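Local coordinates for ileal bile acid-binding protein (Danio rerio, PDB 3ELX) that binds bile acids such as cholate in the cytoplasm and, like related fatty acid-binding proteins, probably carries these amphipathic ligands through the cell, at residues Cys22-Ile27 against Gly120-Ala125; Leu40-Val45 against Phe51-Tyr56; Asn65-Gly70 against Gly92-Ser97; Met75-Val78 against Lys82-Gly85; Gln103-Glu106 against Lys111-Glu114. All coordinates share one frame; numbering follows the deposited sequence.

Contact 1: residues Cys22-Ile27 against Gly120-Ala125; sequences CKLIGI and GAQGTA
Leu24, at the end of helix 18-24, meets the turn Gly120-Gly123 and the start of the last strand, 124-133. The contact joins the two-helix lid of the fatty acid-binding protein fold to the rim of its beta barrel. Its tight part is almost wholly the work of one leucine. With CG anti to the backbone N (chi1 -174°), the isobutyl group reaches straight across, and its two methyls share the task. CD2 lies against Ala125 CB at 3.5 Å, while CD1 faces the turn. Small residues suit this spot: Ala125, buried, offers a single methyl that Leu24 can cover, and Gly120, with no side chain, leaves room for the Leu24 methyls, CD1 above all.

The outer side is looser. No hydrogen bond spans the two segments, and each closes on itself instead. The turn is joined by Gly120 N to Gly123 O at 3.0 Å, and Gly123 accepts backbone angles that crowd other residues. The helix ends in a Schellman motif in which Ile27 N bonds to Cys22 O at 2.8 Å and Gly26 takes positive phi, again a place for glycine. Ala118 on strand 111-119 also touches Leu24. Toward solvent, the exposed Gln122 runs past Leu24 in the opposite direction; bent at chi2 (-95°), it brings its amide oxygen OE1 to 3.3 Å from the methyl Leu24 CD1.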
# COMPACT_ATOMS: atom_id res chain seq x y z
N CYS A 22 -7.01 10.30 -3.49
CA CYS A 22 -7.29 9.78 -4.82
C CYS A 22 -7.48 10.92 -5.82
O CYS A 22 -7.01 10.84 -6.96
CB CYS A 22 -8.51 8.86 -4.80
SG CYS A 22 -8.22 7.26 -4.04
N LYS A 23 -8.13 11.99 -5.38
CA LYS A 23 -8.30 13.19 -6.21
C LYS A 23 -6.96 13.84 -6.56
O LYS A 23 -6.76 14.30 -7.69
CB LYS A 23 -9.22 14.20 -5.53
CG LYS A 23 -10.70 13.82 -5.58
CD LYS A 23 -11.58 14.91 -4.97
CE LYS A 23 -11.59 14.84 -3.45
NZ LYS A 23 -12.29 16.01 -2.85
N LEU A 24 -6.05 13.88 -5.59
CA LEU A 24 -4.75 14.53 -5.80
C LEU A 24 -3.88 13.76 -6.80
O LEU A 24 -3.25 14.37 -7.67
CB LEU A 24 -4.01 14.76 -4.48
CG LEU A 24 -2.70 15.56 -4.52
CD1 LEU A 24 -2.91 16.98 -5.06
CD2 LEU A 24 -2.04 15.59 -3.16
N ILE A 25 -3.85 12.44 -6.68
CA ILE A 25 -3.05 11.61 -7.59
C ILE A 25 -3.75 11.31 -8.93
O ILE A 25 -3.22 10.57 -9.77
CB ILE A 25 -2.52 10.30 -6.93
CG1 ILE A 25 -3.67 9.35 -6.58
CG2 ILE A 25 -1.62 10.62 -5.72
CD1 ILE A 25 -3.25 7.89 -6.44
N GLY A 26 -4.95 11.86 -9.11
CA GLY A 26 -5.62 11.88 -10.41
C GLY A 26 -6.56 10.73 -10.73
O GLY A 26 -6.80 10.43 -11.90
N ILE A 27 -7.10 10.09 -9.69
CA ILE A 27 -8.11 9.04 -9.88
C ILE A 27 -9.45 9.69 -10.25
O ILE A 27 -9.88 10.64 -9.59
CB ILE A 27 -8.27 8.17 -8.59
CG1 ILE A 27 -6.91 7.67 -8.07
CG2 ILE A 27 -9.26 7.01 -8.82
CD1 ILE A 27 -6.11 6.80 -9.03
N GLY A 120 0.92 18.20 -3.94
CA GLY A 120 0.61 18.98 -5.14
C GLY A 120 0.35 20.46 -4.88
O GLY A 120 0.79 21.01 -3.86
N ALA A 121 -0.38 21.09 -5.80
CA ALA A 121 -0.71 22.51 -5.73
C ALA A 121 -1.52 22.89 -4.49
O ALA A 121 -1.16 23.83 -3.78
CB ALA A 121 -1.44 22.95 -7.00
N GLN A 122 -2.61 22.16 -4.24
CA GLN A 122 -3.48 22.43 -3.09
C GLN A 122 -2.82 22.08 -1.75
O GLN A 122 -3.29 22.50 -0.69
CB GLN A 122 -4.84 21.71 -3.23
CG GLN A 122 -4.78 20.26 -3.70
CD GLN A 122 -4.97 20.12 -5.21
OE1 GLN A 122 -4.00 20.01 -5.96
NE2 GLN A 122 -6.22 20.13 -5.65
N GLY A 123 -1.73 21.33 -1.82
CA GLY A 123 -0.99 20.94 -0.63
C GLY A 123 -0.83 19.44 -0.57
O GLY A 123 -0.84 18.76 -1.59
N THR A 124 -0.70 18.94 0.65
CA THR A 124 -0.47 17.52 0.88
C THR A 124 -1.80 16.79 1.01
O THR A 124 -2.78 17.34 1.53
CB THR A 124 0.35 17.30 2.16
OG1 THR A 124 -0.40 17.75 3.29
CG2 THR A 124 1.66 18.08 2.09
N ALA A 125 -1.85 15.56 0.52
CA ALA A 125 -2.95 14.66 0.83
C ALA A 125 -2.39 13.34 1.31
O ALA A 125 -1.45 12.81 0.71
CB ALA A 125 -3.87 14.45 -0.36

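Contact 2: residues Leu40-Val45 against Phe51-Tyr56; sequences LVTEIV and FTWTQY
Val41-Val45 and Phe51-Tyr56 run antiparallel, 166° between their directions and 4.7 Å between axes, and the hydrogen-bonded pairs Glu43-Thr54 and Val45-Thr52 take turns with the non-hydrogen-bonded pairs Thr42-Gln55 and Ile44-Trp53. On the face of Ile44 and Trp53, the isoleucine lies beside the indole and sets its CD1 over the six-membered ring, 3.6 Å from the centroid and 13° off the normal, a CH-pi contact. Its CG2 branch touches the edge of the Phe51 ring. Such apolar bulk suits the inside of the barrel, for this is the hairpin of strands 41-47 and 50-57 in the fatty acid-binding protein fold, and its inward residue Gln55 is seen to bind cholate. One water in the plane of the indole ties the polar atoms of this face together: it accepts from Trp53 NE1 at 2.9 Å and from Gln55 NE2 at 2.7 Å, and is bonded to Thr42 OG1 at 2.6 Å. On the other face, Glu43, extended beyond CG, reaches the edge of the Tyr56 ring, whose hydroxyl OH donates to Glu43 OE1 at 2.8 Å, with carboxylate and ring planes 25° apart.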
# COMPACT_ATOMS: atom_id res chain seq x y z
N LEU A 40 -10.00 -3.49 0.94
CA LEU A 40 -8.89 -4.13 0.27
C LEU A 40 -8.28 -5.22 1.16
O LEU A 40 -7.94 -4.96 2.32
CB LEU A 40 -7.81 -3.11 -0.05
CG LEU A 40 -6.62 -3.60 -0.87
CD1 LEU A 40 -7.08 -3.85 -2.30
CD2 LEU A 40 -5.50 -2.55 -0.83
N VAL A 41 -8.13 -6.42 0.59
CA VAL A 41 -7.38 -7.51 1.24
C VAL A 41 -5.95 -7.53 0.74
O VAL A 41 -5.69 -7.45 -0.47
CB VAL A 41 -8.04 -8.88 1.03
CG1 VAL A 41 -7.17 -10.01 1.57
CG2 VAL A 41 -9.39 -8.91 1.73
N THR A 42 -5.03 -7.61 1.69
CA THR A 42 -3.60 -7.65 1.42
C THR A 42 -3.05 -8.98 1.91
O THR A 42 -3.31 -9.37 3.04
CB THR A 42 -2.86 -6.51 2.17
OG1 THR A 42 -3.34 -5.25 1.71
CG2 THR A 42 -1.37 -6.57 1.91
N GLU A 43 -2.30 -9.66 1.06
CA GLU A 43 -1.60 -10.88 1.45
C GLU A 43 -0.10 -10.61 1.41
O GLU A 43 0.42 -10.15 0.39
CB GLU A 43 -1.97 -12.01 0.51
CG GLU A 43 -1.31 -13.33 0.83
CD GLU A 43 -1.58 -14.37 -0.24
OE1 GLU A 43 -2.08 -14.01 -1.34
OE2 GLU A 43 -1.29 -15.55 0.02
N ILE A 44 0.58 -10.89 2.52
CA ILE A 44 2.02 -10.66 2.57
C ILE A 44 2.76 -11.94 2.95
O ILE A 44 2.36 -12.65 3.88
CB ILE A 44 2.40 -9.53 3.55
CG1 ILE A 44 1.60 -8.26 3.24
CG2 ILE A 44 3.93 -9.23 3.47
CD1 ILE A 44 1.54 -7.28 4.40
N VAL A 45 3.83 -12.24 2.21
CA VAL A 45 4.78 -13.26 2.61
C VAL A 45 6.11 -12.54 2.81
O VAL A 45 6.67 -11.96 1.86
CB VAL A 45 4.91 -14.41 1.57
CG1 VAL A 45 5.94 -15.43 2.04
CG2 VAL A 45 3.56 -15.10 1.36
N PHE A 51 10.15 -9.68 0.44
CA PHE A 51 8.68 -9.55 0.54
C PHE A 51 7.98 -9.90 -0.76
O PHE A 51 8.45 -9.56 -1.84
CB PHE A 51 8.27 -8.11 0.85
CG PHE A 51 8.54 -7.68 2.26
CD1 PHE A 51 9.81 -7.30 2.65
CD2 PHE A 51 7.49 -7.59 3.18
CE1 PHE A 51 10.07 -6.88 3.95
CE2 PHE A 51 7.73 -7.16 4.49
CZ PHE A 51 9.01 -6.80 4.87
N THR A 52 6.83 -10.57 -0.63
CA THR A 52 5.87 -10.69 -1.73
C THR A 52 4.58 -10.08 -1.20
O THR A 52 4.01 -10.56 -0.22
CB THR A 52 5.62 -12.16 -2.13
OG1 THR A 52 6.87 -12.77 -2.48
CG2 THR A 52 4.65 -12.24 -3.31
N TRP A 53 4.13 -9.02 -1.87
CA TRP A 53 3.06 -8.19 -1.33
C TRP A 53 1.94 -8.15 -2.36
O TRP A 53 2.11 -7.61 -3.44
CB TRP A 53 3.62 -6.78 -1.12
CG TRP A 53 2.81 -5.93 -0.20
CD1 TRP A 53 1.56 -5.42 -0.42
CD2 TRP A 53 3.20 -5.48 1.11
NE1 TRP A 53 1.15 -4.67 0.66
CE2 TRP A 53 2.14 -4.70 1.61
CE3 TRP A 53 4.35 -5.65 1.89
CZ2 TRP A 53 2.20 -4.08 2.86
CZ3 TRP A 53 4.40 -5.05 3.14
CH2 TRP A 53 3.33 -4.28 3.62
N THR A 54 0.80 -8.76 -2.02
CA THR A 54 -0.30 -8.93 -2.97
C THR A 54 -1.54 -8.18 -2.49
O THR A 54 -1.93 -8.29 -1.33
CB THR A 54 -0.61 -10.43 -3.15
OG1 THR A 54 0.57 -11.12 -3.59
CG2 THR A 54 -1.71 -10.65 -4.17
N GLN A 55 -2.14 -7.40 -3.39
CA GLN A 55 -3.35 -6.65 -3.06
C GLN A 55 -4.46 -7.05 -4.02
O GLN A 55 -4.27 -7.08 -5.24
CB GLN A 55 -3.13 -5.13 -3.14
CG GLN A 55 -2.05 -4.63 -2.20
CD GLN A 55 -1.71 -3.17 -2.46
OE1 GLN A 55 -1.54 -2.76 -3.61
NE2 GLN A 55 -1.59 -2.39 -1.40
N TYR A 56 -5.63 -7.33 -3.45
CA TYR A 56 -6.77 -7.79 -4.20
C TYR A 56 -7.76 -6.66 -4.44
O TYR A 56 -8.68 -6.43 -3.65
CB TYR A 56 -7.43 -8.97 -3.47
CG TYR A 56 -6.54 -10.19 -3.41
CD1 TYR A 56 -6.60 -11.16 -4.40
CD2 TYR A 56 -5.62 -10.37 -2.37
CE1 TYR A 56 -5.79 -12.29 -4.37
CE2 TYR A 56 -4.80 -11.50 -2.32
CZ TYR A 56 -4.88 -12.45 -3.32
OH TYR A 56 -4.07 -13.58 -3.31
O HOH W 1 -9.98 -7.45 -1.50
O HOH W 2 -1.52 -3.48 1.03
O HOH W 3 8.52 -13.26 -0.13

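Contact 3: residues Asn65-Gly70 against Gly92-Ser97; sequences NKFIVG and GKLTIS. With EDO (1,2-ethanediol), chain B.
Part of the apolar lining of the barrel interior is formed here, where Leu94, a residue seen to bind cholate, meets Phe67 of strand 61-68, which is not its neighbour in the sheet, and Val69 just beyond that strand's end. No hydrogen bond spans the segments, and their nearest CA atoms, in Val69 and Leu94, are 8.3 Å apart, so side chains alone do the touching. Leucine's forked end serves two partners. Leu94 CD2 meets Val69 CG2 at 3.7 Å, the two side chains crossing at a slant, whereas Leu94 CD1 comes to the edge of the Phe67 ring, 4.2 Å from CZ. Phe67 places its CG between its own backbone N and carbonyl carbon (chi1 58°), which aims the ring at the opposing strand; there CE1 also lies 4.3 Å from Ile96 CD1. The same methyl of Ile96 touches a 1,2-ethanediol, probably from the crystallisation liquor, at C2. Asn65, a polar residue of the cavity wall, donates to this molecule from ND2 to O2 at 3.2 Å. Strand 61-68 is held to strand 50-57, where the Phe51 and Phe67 rings meet, and strand 93-97 lies between 82-90 and 102-108, with Met89 against both Val69 and Leu94.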
# COMPACT_ATOMS: atom_id res chain seq x y z
N ASN A 65 3.70 -7.14 -5.77
CA ASN A 65 5.05 -6.59 -5.80
C ASN A 65 5.97 -7.49 -5.01
O ASN A 65 5.67 -7.86 -3.88
CB ASN A 65 5.09 -5.17 -5.24
CG ASN A 65 4.75 -4.14 -6.29
OD1 ASN A 65 5.32 -4.17 -7.38
ND2 ASN A 65 3.82 -3.26 -5.99
N LYS A 66 7.07 -7.87 -5.66
CA LYS A 66 8.13 -8.65 -5.03
C LYS A 66 9.36 -7.76 -4.94
O LYS A 66 9.84 -7.23 -5.95
CB LYS A 66 8.44 -9.91 -5.83
CG LYS A 66 7.29 -10.89 -5.84
CD LYS A 66 7.49 -11.98 -6.88
CE LYS A 66 8.02 -13.27 -6.27
NZ LYS A 66 9.36 -13.12 -5.64
N PHE A 67 9.82 -7.56 -3.71
CA PHE A 67 10.98 -6.71 -3.50
C PHE A 67 11.84 -7.23 -2.37
O PHE A 67 11.36 -7.94 -1.49
CB PHE A 67 10.57 -5.25 -3.24
CG PHE A 67 9.65 -5.06 -2.06
CD1 PHE A 67 8.26 -5.06 -2.23
CD2 PHE A 67 10.17 -4.87 -0.77
CE1 PHE A 67 7.40 -4.87 -1.13
CE2 PHE A 67 9.31 -4.67 0.33
CZ PHE A 67 7.93 -4.68 0.15
N ILE A 68 13.13 -6.89 -2.42
CA ILE A 68 14.04 -7.17 -1.31
C ILE A 68 14.48 -5.82 -0.76
O ILE A 68 15.00 -4.98 -1.50
CB ILE A 68 15.27 -8.01 -1.76
CG1 ILE A 68 14.78 -9.37 -2.27
CG2 ILE A 68 16.26 -8.17 -0.60
CD1 ILE A 68 15.83 -10.16 -3.03
N VAL A 69 14.25 -5.61 0.53
CA VAL A 69 14.64 -4.33 1.15
C VAL A 69 16.12 -4.07 0.89
O VAL A 69 16.96 -4.95 1.07
CB VAL A 69 14.33 -4.32 2.65
CG1 VAL A 69 14.76 -2.99 3.29
CG2 VAL A 69 12.84 -4.55 2.88
N GLY A 70 16.43 -2.85 0.45
CA GLY A 70 17.83 -2.45 0.19
C GLY A 70 18.40 -2.84 -1.16
O GLY A 70 19.53 -2.47 -1.48
N GLY A 92 11.16 -0.97 11.77
CA GLY A 92 10.01 -1.81 11.43
C GLY A 92 9.07 -1.21 10.39
O GLY A 92 8.08 -1.84 9.99
N LYS A 93 9.36 0.01 9.96
CA LYS A 93 8.56 0.71 8.94
C LYS A 93 9.22 0.64 7.56
O LYS A 93 10.39 1.01 7.41
CB LYS A 93 8.37 2.19 9.28
CG LYS A 93 7.68 2.53 10.59
CD LYS A 93 7.70 4.04 10.80
CE LYS A 93 6.47 4.76 10.22
NZ LYS A 93 6.02 4.31 8.87
N LEU A 94 8.46 0.16 6.57
CA LEU A 94 8.90 0.16 5.17
C LEU A 94 8.59 1.49 4.53
O LEU A 94 7.54 2.07 4.79
CB LEU A 94 8.16 -0.92 4.40
CG LEU A 94 8.49 -2.38 4.72
CD1 LEU A 94 7.49 -3.29 4.06
CD2 LEU A 94 9.90 -2.72 4.27
N THR A 95 9.50 1.97 3.68
CA THR A 95 9.21 3.12 2.83
C THR A 95 9.41 2.71 1.38
O THR A 95 10.50 2.28 0.99
CB THR A 95 10.10 4.35 3.16
OG1 THR A 95 9.83 4.80 4.50
CG2 THR A 95 9.80 5.50 2.19
N ILE A 96 8.34 2.83 0.61
CA ILE A 96 8.39 2.57 -0.82
C ILE A 96 8.15 3.91 -1.50
O ILE A 96 7.12 4.56 -1.28
CB ILE A 96 7.31 1.58 -1.29
CG1 ILE A 96 7.38 0.29 -0.45
CG2 ILE A 96 7.47 1.30 -2.79
CD1 ILE A 96 6.31 -0.74 -0.82
N SER A 97 9.11 4.30 -2.33
CA SER A 97 9.03 5.55 -3.04
C SER A 97 8.41 5.29 -4.42
O SER A 97 9.12 5.01 -5.40
CB SER A 97 10.41 6.22 -3.13
OG SER A 97 10.94 6.40 -1.82
C1 EDO B . 2.27 -1.72 -0.93
O1 EDO B . 2.24 -0.52 -1.16
C2 EDO B . 3.26 -2.61 -1.65
O2 EDO B . 2.80 -2.87 -2.98

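Contact 4: residues Met75-Val78 against Lys82-Gly85; sequences METV and KFKG
Met75 and Phe83 form an antiparallel hydrogen-bonded pair in the hairpin of strands 73-76 and 82-90. Met75 N donates to Phe83 O at 2.8 Å, and Phe83 N returns a bond to Met75 O at 2.9 Å. Both side chains lie on the same face of the sheet, and the methionine can be followed over the ring. Its CB sits on one face of Phe83, 3.9 Å from the centroid and 24° off the normal, a CH-pi contact displaced toward the rim near CZ. CG, anti to the carbonyl carbon (chi1 -74°), leads on toward strand 61-68, where SD also packs on Phe67 CB. SD stands obliquely to the ring, 5.1 Å from the Phe83 centroid, in a Met-aromatic contact. At chi3 (-78°) the chain bends, and the tip returns to the second strand: CE packs tightly on Gly85, 3.4 Å from CA, and touches the ring again at Phe83 CE2. Glycine suits that position because only bare backbone leaves room for the methyl. An unbranched, flexible methionine can follow such a curved path.

Thr77 also approaches the ring, its CG2 lying 3.9 Å from Phe83 CE1 while OG1 bonds to Lys81 N within the turn; Pro99 is a further neighbour of both. Val78, next in the chain, is seen to bind cholate. Strand 73-76 faces strand 61-68 across the gap known from this family; there Met75 packs on Asn65 and Phe67, and Asn65 OD1 accepts a bond from Glu76 N.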
# COMPACT_ATOMS: atom_id res chain seq x y z
N MET A 75 9.21 -3.51 -9.73
CA MET A 75 7.90 -3.34 -9.11
C MET A 75 6.88 -2.76 -10.09
O MET A 75 7.22 -2.40 -11.21
CB MET A 75 8.02 -2.47 -7.85
CG MET A 75 8.65 -3.21 -6.66
SD MET A 75 8.99 -2.16 -5.24
CE MET A 75 10.45 -1.32 -5.74
N GLU A 76 5.62 -2.71 -9.65
CA GLU A 76 4.54 -2.19 -10.48
C GLU A 76 3.63 -1.31 -9.61
O GLU A 76 3.45 -1.55 -8.41
CB GLU A 76 3.72 -3.33 -11.12
CG GLU A 76 2.71 -2.90 -12.18
CD GLU A 76 1.54 -3.88 -12.35
OE1 GLU A 76 0.60 -3.87 -11.50
OE2 GLU A 76 1.55 -4.64 -13.34
N THR A 77 3.08 -0.27 -10.22
CA THR A 77 2.10 0.55 -9.54
C THR A 77 0.73 -0.11 -9.64
O THR A 77 0.53 -1.00 -10.47
CB THR A 77 2.01 1.95 -10.17
OG1 THR A 77 1.50 1.83 -11.51
CG2 THR A 77 3.37 2.61 -10.22
N VAL A 78 -0.20 0.33 -8.81
CA VAL A 78 -1.59 -0.13 -8.87
C VAL A 78 -2.18 0.09 -10.27
O VAL A 78 -2.95 -0.73 -10.78
CB VAL A 78 -2.45 0.60 -7.80
CG1 VAL A 78 -3.90 0.16 -7.88
CG2 VAL A 78 -1.90 0.35 -6.39
N LYS A 82 5.33 -0.05 -14.69
CA LYS A 82 6.50 -0.78 -14.21
C LYS A 82 7.63 0.17 -13.85
O LYS A 82 7.91 1.13 -14.57
CB LYS A 82 6.97 -1.79 -15.26
CG LYS A 82 5.91 -2.80 -15.68
CD LYS A 82 6.41 -3.64 -16.85
CE LYS A 82 5.28 -4.46 -17.46
NZ LYS A 82 5.69 -5.07 -18.75
N PHE A 83 8.27 -0.10 -12.72
CA PHE A 83 9.42 0.68 -12.30
C PHE A 83 10.42 -0.21 -11.58
O PHE A 83 10.15 -1.38 -11.30
CB PHE A 83 9.01 1.90 -11.46
CG PHE A 83 8.42 1.57 -10.11
CD1 PHE A 83 7.08 1.21 -9.97
CD2 PHE A 83 9.20 1.66 -8.96
CE1 PHE A 83 6.54 0.92 -8.72
CE2 PHE A 83 8.68 1.37 -7.70
CZ PHE A 83 7.34 1.01 -7.57
N LYS A 84 11.61 0.33 -11.33
CA LYS A 84 12.58 -0.33 -10.50
C LYS A 84 12.81 0.56 -9.28
O LYS A 84 13.00 1.77 -9.40
CB LYS A 84 13.87 -0.60 -11.25
CG LYS A 84 14.82 -1.54 -10.52
CD LYS A 84 15.95 -2.04 -11.41
CE LYS A 84 15.68 -3.44 -11.92
NZ LYS A 84 15.73 -4.46 -10.81
N GLY A 85 12.75 -0.05 -8.10
CA GLY A 85 12.86 0.73 -6.88
C GLY A 85 13.66 0.06 -5.79
O GLY A 85 13.85 -1.16 -5.81

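Contact 5: residues Gln103-Glu106 against Lys111-Glu114; sequences QTTE and KLVE
Glu106 and Val113 supply the direct hydrogen bonds, as a pair in the hairpin of strands 102-108 and 111-119. Glu106 N donates to Val113 O at 3.0 Å, and Val113 N to Glu106 O at 2.9 Å. The strands are antiparallel at 168°, and the next pair, Thr105 with Glu114, is non-hydrogen-bonded.

Waters form the second group. One donates to both Thr104 O and Val113 O, joining two acceptors that could not bond to each other. Another lies between Thr105 OG1 and Glu114 OE1, donating to the latter at 2.6 Å. A third accepts from Gln103 NE2 at 3.2 Å and gives a weak bond to Glu114 O.

Van der Waals contact follows. Thr105 and Glu114 lie side by side, with Thr105 CG2 3.5 Å from Glu114 CG; with OG1 beside the backbone N (chi1 -58°), the threonine methyl CG2 is turned to Leu112, pressed against CD1 at 3.4 Å. Threonine fits here since one branch serves the apolar neighbour and the other the water. Gln103, bent at chi2, brings its amide NE2 across Glu114 CB at 3.4 Å, while OE1 bonds to Ser116 OG.

Charge comes last. Glu114 OE2 forms a salt bridge with Arg129 NH1, and Lys111 NZ with Glu13 OE2. A buried carboxylate with an arginine on one oxygen and a donating water on the other is probably stabilised in its ionised form. With the waters, these groups make a polar, hydrated patch close to Gln55, a cholate-binding residue.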
# COMPACT_ATOMS: atom_id res chain seq x y z
N GLN A 103 5.02 5.82 0.18
CA GLN A 103 4.24 4.84 0.95
C GLN A 103 5.03 4.39 2.15
O GLN A 103 6.17 3.97 2.01
CB GLN A 103 3.96 3.60 0.09
CG GLN A 103 3.12 2.56 0.78
CD GLN A 103 1.72 3.06 1.01
OE1 GLN A 103 1.20 3.83 0.21
NE2 GLN A 103 1.11 2.65 2.11
N THR A 104 4.45 4.49 3.35
CA THR A 104 5.11 3.94 4.54
C THR A 104 4.19 2.91 5.14
O THR A 104 2.99 3.12 5.21
CB THR A 104 5.43 5.01 5.60
OG1 THR A 104 4.21 5.50 6.17
CG2 THR A 104 6.22 6.15 5.00
N THR A 105 4.75 1.77 5.53
CA THR A 105 3.93 0.70 6.05
C THR A 105 4.58 0.06 7.26
O THR A 105 5.78 -0.19 7.27
CB THR A 105 3.63 -0.33 4.96
OG1 THR A 105 2.97 0.34 3.86
CG2 THR A 105 2.73 -1.43 5.49
N GLU A 106 3.77 -0.21 8.27
CA GLU A 106 4.29 -0.86 9.46
C GLU A 106 3.21 -1.68 10.15
O GLU A 106 2.03 -1.54 9.83
CB GLU A 106 4.89 0.16 10.43
CG GLU A 106 3.89 1.12 11.06
CD GLU A 106 4.50 1.95 12.18
OE1 GLU A 106 5.46 1.49 12.85
OE2 GLU A 106 4.01 3.08 12.40
N LYS A 111 -1.95 -4.29 14.00
CA LYS A 111 -2.64 -3.93 12.75
C LYS A 111 -1.63 -3.50 11.69
O LYS A 111 -0.57 -2.98 12.02
CB LYS A 111 -3.62 -2.78 12.96
CG LYS A 111 -4.47 -2.88 14.21
CD LYS A 111 -5.71 -3.66 13.96
CE LYS A 111 -6.57 -3.61 15.21
NZ LYS A 111 -8.00 -3.54 14.86
N LEU A 112 -1.98 -3.72 10.43
CA LEU A 112 -1.17 -3.24 9.30
C LEU A 112 -1.58 -1.81 9.00
O LEU A 112 -2.73 -1.56 8.62
CB LEU A 112 -1.40 -4.13 8.07
CG LEU A 112 -0.70 -3.74 6.77
CD1 LEU A 112 0.79 -3.86 6.91
CD2 LEU A 112 -1.21 -4.60 5.61
N VAL A 113 -0.66 -0.86 9.17
CA VAL A 113 -0.96 0.55 8.95
C VAL A 113 -0.17 1.07 7.77
O VAL A 113 1.06 1.08 7.80
CB VAL A 113 -0.64 1.40 10.19
CG1 VAL A 113 -1.06 2.84 9.94
CG2 VAL A 113 -1.38 0.85 11.43
N GLU A 114 -0.89 1.51 6.74
CA GLU A 114 -0.30 1.91 5.47
C GLU A 114 -0.61 3.37 5.21
O GLU A 114 -1.78 3.75 5.15
CB GLU A 114 -0.84 1.05 4.35
CG GLU A 114 -0.47 -0.41 4.49
CD GLU A 114 -1.07 -1.26 3.39
OE1 GLU A 114 -0.46 -1.33 2.30
OE2 GLU A 114 -2.15 -1.85 3.62
O HOH W 4 -1.92 3.79 2.26
O HOH W 5 2.11 3.90 8.16
O HOH W 6 1.99 -0.49 1.75

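Overall arrangement
All five contacts reach one antiparallel sheet that curls into the barrel, contact 1 by way of helix 18-24. Along the chain, contact 1 closes a long loop in which the others are nested; contact 2 comes first, then contact 3 with contact 4 inside it, then contact 5. Contacts 2, 3 and 5 cluster, their centres 11 to 13 Å apart, and Trp53 joins them, packing on Leu94, Thr105 and Glu114 across the interior. Contact 4 lies about 12 Å from contact 3, centre to centre. Contact 1 stands apart at the lid, its centre 20 to 25 Å from the rest. Residues seen to bind cholate fall in contacts 2, 3 and 4: Gln55 and Val78 share one site, Val78 and Leu94 another.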